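Local coordinates for CBS domain protein (Sulfolobus tokodaii, PDB 2EF7), which contains a pair of CBS domains, modules that in related proteins often bind adenosine nucleotides and regulate partner activities, and may itself have such a sensing role, at the interface of chains A and B. Numbering follows the deposited sequence. Chains: chain A/B, Hypothetical protein ST2348.

Contact 1: the interface of chains A and B. Residues chain A 94; chain B 4, 86-87, 126, 130.
A:Arg94 and B:Met126 meet with the selenium set against the arginine chain, the kind of contact in which the long aliphatic part of a charged residue is used as a hydrophobic surface. The protein carries paired CBS domains, and the arginine stands near the end of helix 86-96 in one copy while its partners come from the other. The two side chains cross obliquely. SE of B:Met126, a selenomethionine, lies 3.8 Å from the methylene CD of A:Arg94 and the same 3.8 Å from NE, where it faces the guanidinium almost at right angles to its plane. The methyl group continues along that face, with CE of B:Met126 4.5 Å from CZ of A:Arg94. A turn at the last torsion of the selenomethionine (chi3 99°) lays the SE-CE bond roughly alongside NE-CZ, and selenium and methyl together form an apolar lining for a group that is presumably charged. In the arginine, the straight run from CA to CD carries the chain away from its own helix, and the bend at chi3 (65°) turns the guanidinium across that line, one face toward the selenomethionine.

Beyond the selenium the guanidinium points tip to tip at B:Thr87, near the start of helix 86-95, whose methyl CG2 meets its edge in plane; the spacing modelled there is too short to be reliable. CG1 of B:Ile86 stands 4.2 Å from NH2 of A:Arg94. On the other terminal nitrogen, NH1 of A:Arg94 comes 3.7 Å from the backbone N of B:Glu4, a contact between two nitrogens that would both be expected to donate, and no bond. No N or O of one chain comes within bonding reach of the other in this patch. The carboxylate of B:Glu4 is also apart, OE1 lying 5.3 Å from NH1 of A:Arg94, and might contribute a weak, longer-range attraction. At the root of the arginine, the methyl CE of selenomethionine B:Met130 packs 3.9 Å from CA of A:Arg94.

Contact 2: the interface of chains A and B. Residues chain A 98-100; chain B 131-132.
The backbones of A:Ile98 and B:Gly131 form a parallel beta bridge, in which the amide N of A:Arg99 donates to the carbonyl O of B:Gly131 at 2.9 Å, approaching nearly in line with the C=O bond. This bridge resembles edge pairing by a terminal segment, here applied to a CBS-domain protein: the C-terminal tail of one copy lies against the residues leading into and beginning strand 100-104 of the other.

B:Glu132 then contributes both ends of itself. Its backbone O accepts from the imidazole ND1 of A:His100 at 2.9 Å; the oxygen sits in the ring plane, whereas the donor stands 41° out of the carbonyl plane. The same oxygen takes a weak bond from the backbone N of A:His100, at 3.1 Å, so ring and main chain of one residue hold it together. Bonding through ND1 implies a hydrogen there, although none is seen.

The glutamate chain bends at its second torsion (chi2 -65°), bringing its carboxylate back beside the imidazole, the two side chains running side by side in the same direction. One carboxylate oxygen, OE2 of B:Glu132, forms a long salt bridge of 3.3 Å with NH1 of A:Arg99, weak as a hydrogen bond. Guanidinium and carboxylate stand almost perpendicular, 88° apart, a poor match for a two-pronged pairing. The extended arginine passes the tail on its way, with CG of A:Arg99 3.3 Å from O of B:Gly131.

Contact 1: the interface of chains A and B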
ATOM      1  N   ARG A  94      -7.109  -6.393 -16.129  1.00 28.89           N
ATOM      2  CA  ARG A  94      -6.651  -5.356 -17.057  1.00 31.83           C
ATOM      3  C   ARG A  94      -7.622  -5.245 -18.224  1.00 32.64           C
ATOM      4  O   ARG A  94      -8.074  -4.154 -18.571  1.00 32.77           O
ATOM      5  CB  ARG A  94      -5.254  -5.683 -17.600  1.00 30.21           C
ATOM      6  CG  ARG A  94      -4.141  -5.645 -16.555  1.00 48.32           C
ATOM      7  CD  ARG A  94      -2.779  -6.036 -17.139  1.00 53.37           C
ATOM      8  NE  ARG A  94      -2.302  -5.090 -18.147  1.00 62.40           N
ATOM      9  CZ  ARG A  94      -1.104  -5.149 -18.723  1.00 69.11           C
ATOM     10  NH1 ARG A  94      -0.753  -4.245 -19.633  1.00 67.06           N
ATOM     11  NH2 ARG A  94      -0.253  -6.110 -18.388  1.00 71.88           N
TER
ATOM     12  N   GLU B   4       1.397  -1.791 -21.468  1.00 52.75           N
ATOM     13  CA  GLU B   4       2.639  -1.207 -20.884  1.00 50.92           C
ATOM     14  C   GLU B   4       3.847  -2.057 -21.260  1.00 49.19           C
ATOM     15  O   GLU B   4       3.787  -3.285 -21.207  1.00 48.58           O
ATOM     16  CB  GLU B   4       2.506  -1.124 -19.367  1.00 55.00           C
ATOM     17  CG  GLU B   4       1.167  -0.570 -18.916  1.00 65.22           C
ATOM     18  CD  GLU B   4       1.211  -0.004 -17.515  1.00 74.75           C
ATOM     19  OE1 GLU B   4       1.704  -0.705 -16.606  1.00 80.93           O
ATOM     20  OE2 GLU B   4       0.750   1.142 -17.320  1.00 79.46           O
ATOM     21  N   ILE B  86       5.155  -5.659 -20.064  1.00 33.06           N
ATOM     22  CA  ILE B  86       5.699  -5.939 -18.739  1.00 36.48           C
ATOM     23  C   ILE B  86       5.346  -7.334 -18.247  1.00 32.09           C
ATOM     24  O   ILE B  86       6.138  -7.967 -17.558  1.00 31.55           O
ATOM     25  CB  ILE B  86       5.229  -4.927 -17.675  1.00 40.07           C
ATOM     26  CG1 ILE B  86       3.709  -4.854 -17.665  1.00 47.42           C
ATOM     27  CG2 ILE B  86       5.861  -3.561 -17.931  1.00 44.88           C
ATOM     28  CD1 ILE B  86       3.162  -3.969 -16.568  1.00 54.96           C
ATOM     29  N   THR B  87       4.162  -7.815 -18.598  1.00 30.77           N
ATOM     30  CA  THR B  87       3.755  -9.140 -18.162  1.00 34.01           C
ATOM     31  C   THR B  87       4.701 -10.178 -18.746  1.00 31.91           C
ATOM     32  O   THR B  87       4.813 -11.280 -18.228  1.00 33.01           O
ATOM     33  CB  THR B  87       2.308  -9.457 -18.588  1.00 36.58           C
ATOM     34  OG1 THR B  87       2.173  -9.295 -20.000  1.00 37.89           O
ATOM     35  CG2 THR B  87       1.337  -8.529 -17.875  1.00 44.19           C
HETATM   36  N   MSE B 126      -1.799   1.052 -12.650  1.00 61.01           N
HETATM   37  CA  MSE B 126      -2.973   0.675 -13.429  1.00 65.09           C
HETATM   38  C   MSE B 126      -4.111   0.206 -12.528  1.00 62.92           C
HETATM   39  O   MSE B 126      -4.552   0.931 -11.632  1.00 62.74           O
HETATM   40  CB  MSE B 126      -2.604  -0.429 -14.425  1.00 71.78           C
HETATM   41  CG  MSE B 126      -2.002  -1.670 -13.774  1.00 83.09           C
HETATM   42 SE   MSE B 126      -1.572  -3.110 -15.001  1.00102.33          SE
HETATM   43  CE  MSE B 126       0.322  -2.811 -15.203  1.00 90.62           C
HETATM   44  N   MSE B 130      -8.804   1.874 -12.639  1.00 57.36           N
HETATM   45  CA  MSE B 130      -9.712   0.732 -12.750  1.00 59.30           C
HETATM   46  C   MSE B 130     -10.971   0.950 -11.917  1.00 56.85           C
HETATM   47  O   MSE B 130     -10.940   1.653 -10.904  1.00 54.38           O
HETATM   48  CB  MSE B 130      -9.030  -0.552 -12.263  1.00 55.99           C
HETATM   49  CG  MSE B 130      -7.738  -0.916 -12.988  1.00 67.18           C
HETATM   50 SE   MSE B 130      -6.745  -2.352 -12.098  1.00 75.53          SE
HETATM   51  CE  MSE B 130      -6.830  -3.735 -13.469  1.00 61.16           C
TER

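Contact 2: the interface of chains A and B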
ATOM      1  N   ILE A  98     -10.977  -3.633 -14.129  1.00 38.58           N
ATOM      2  CA  ILE A  98     -11.610  -3.812 -12.824  1.00 34.04           C
ATOM      3  C   ILE A  98     -10.621  -4.321 -11.772  1.00 35.99           C
ATOM      4  O   ILE A  98      -9.683  -5.053 -12.089  1.00 35.08           O
ATOM      5  CB  ILE A  98     -12.827  -4.763 -12.909  1.00 40.69           C
ATOM      6  CG1 ILE A  98     -12.424  -6.074 -13.592  1.00 38.49           C
ATOM      7  CG2 ILE A  98     -13.968  -4.082 -13.662  1.00 32.76           C
ATOM      8  CD1 ILE A  98     -13.579  -7.048 -13.755  1.00 46.46           C
ATOM      9  N   ARG A  99     -10.853  -3.927 -10.522  1.00 30.48           N
ATOM     10  CA  ARG A  99      -9.996  -4.266  -9.389  1.00 35.02           C
ATOM     11  C   ARG A  99     -10.358  -5.526  -8.617  1.00 29.59           C
ATOM     12  O   ARG A  99      -9.556  -6.011  -7.827  1.00 32.19           O
ATOM     13  CB  ARG A  99      -9.957  -3.082  -8.415  1.00 32.17           C
ATOM     14  CG  ARG A  99      -9.447  -1.804  -9.063  1.00 41.44           C
ATOM     15  CD  ARG A  99      -9.632  -0.563  -8.199  1.00 47.00           C
ATOM     16  NE  ARG A  99      -9.282   0.637  -8.960  1.00 62.02           N
ATOM     17  CZ  ARG A  99      -9.385   1.884  -8.507  1.00 66.76           C
ATOM     18  NH1 ARG A  99      -9.832   2.113  -7.280  1.00 69.88           N
ATOM     19  NH2 ARG A  99      -9.041   2.904  -9.288  1.00 67.61           N
ATOM     20  N   HIS A 100     -11.558  -6.054  -8.826  1.00 27.89           N
ATOM     21  CA  HIS A 100     -11.979  -7.254  -8.112  1.00 33.55           C
ATOM     22  C   HIS A 100     -12.643  -8.241  -9.061  1.00 36.36           C
ATOM     23  O   HIS A 100     -13.265  -7.845 -10.052  1.00 34.89           O
ATOM     24  CB  HIS A 100     -12.965  -6.910  -6.986  1.00 34.35           C
ATOM     25  CG  HIS A 100     -12.453  -5.887  -6.022  1.00 41.25           C
ATOM     26  ND1 HIS A 100     -12.533  -4.533  -6.263  1.00 42.05           N
ATOM     27  CD2 HIS A 100     -11.824  -6.021  -4.831  1.00 45.19           C
ATOM     28  CE1 HIS A 100     -11.973  -3.877  -5.261  1.00 41.13           C
ATOM     29  NE2 HIS A 100     -11.535  -4.757  -4.380  1.00 41.80           N
TER
ATOM     30  N   GLY B 131     -12.077   0.347 -12.349  1.00 54.75           N
ATOM     31  CA  GLY B 131     -13.319   0.454 -11.605  1.00 52.81           C
ATOM     32  C   GLY B 131     -13.267  -0.604 -10.517  1.00 53.00           C
ATOM     33  O   GLY B 131     -12.341  -1.415 -10.502  1.00 48.96           O
ATOM     34  N   GLU B 132     -14.241  -0.612  -9.611  1.00 55.89           N
ATOM     35  CA  GLU B 132     -14.253  -1.599  -8.533  1.00 61.24           C
ATOM     36  C   GLU B 132     -14.668  -3.004  -8.983  1.00 61.27           C
ATOM     37  O   GLU B 132     -13.841  -3.928  -8.820  1.00 57.33           O
ATOM     38  CB  GLU B 132     -15.161  -1.125  -7.392  1.00 62.84           C
ATOM     39  CG  GLU B 132     -14.564   0.012  -6.567  1.00 65.27           C
ATOM     40  CD  GLU B 132     -13.305  -0.403  -5.810  1.00 68.39           C
ATOM     41  OE1 GLU B 132     -13.404  -1.275  -4.919  1.00 69.49           O
ATOM     42  OE2 GLU B 132     -12.216   0.141  -6.101  1.00 65.62           O
TER

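About 13 Å separates the C-alpha centres of contacts 1 and 2. In chain A, contact 1 lies on helix 86-96 and contact 2 on the loop after it and the start of strand 100-104; the C-terminal tail of chain B enters both. Selenomethionine B:Met130 in contact 1 directly precedes B:Gly131 in contact 2, so the tail passes from apolar packing to backbone pairing and polar bonds. Contact 1 also draws on B:Glu4 and the start of helix 86-95 of chain B, which contact 2 does not. The interface is not an exact two-fold, and whether it belongs to a physiological oligomer remains an inference.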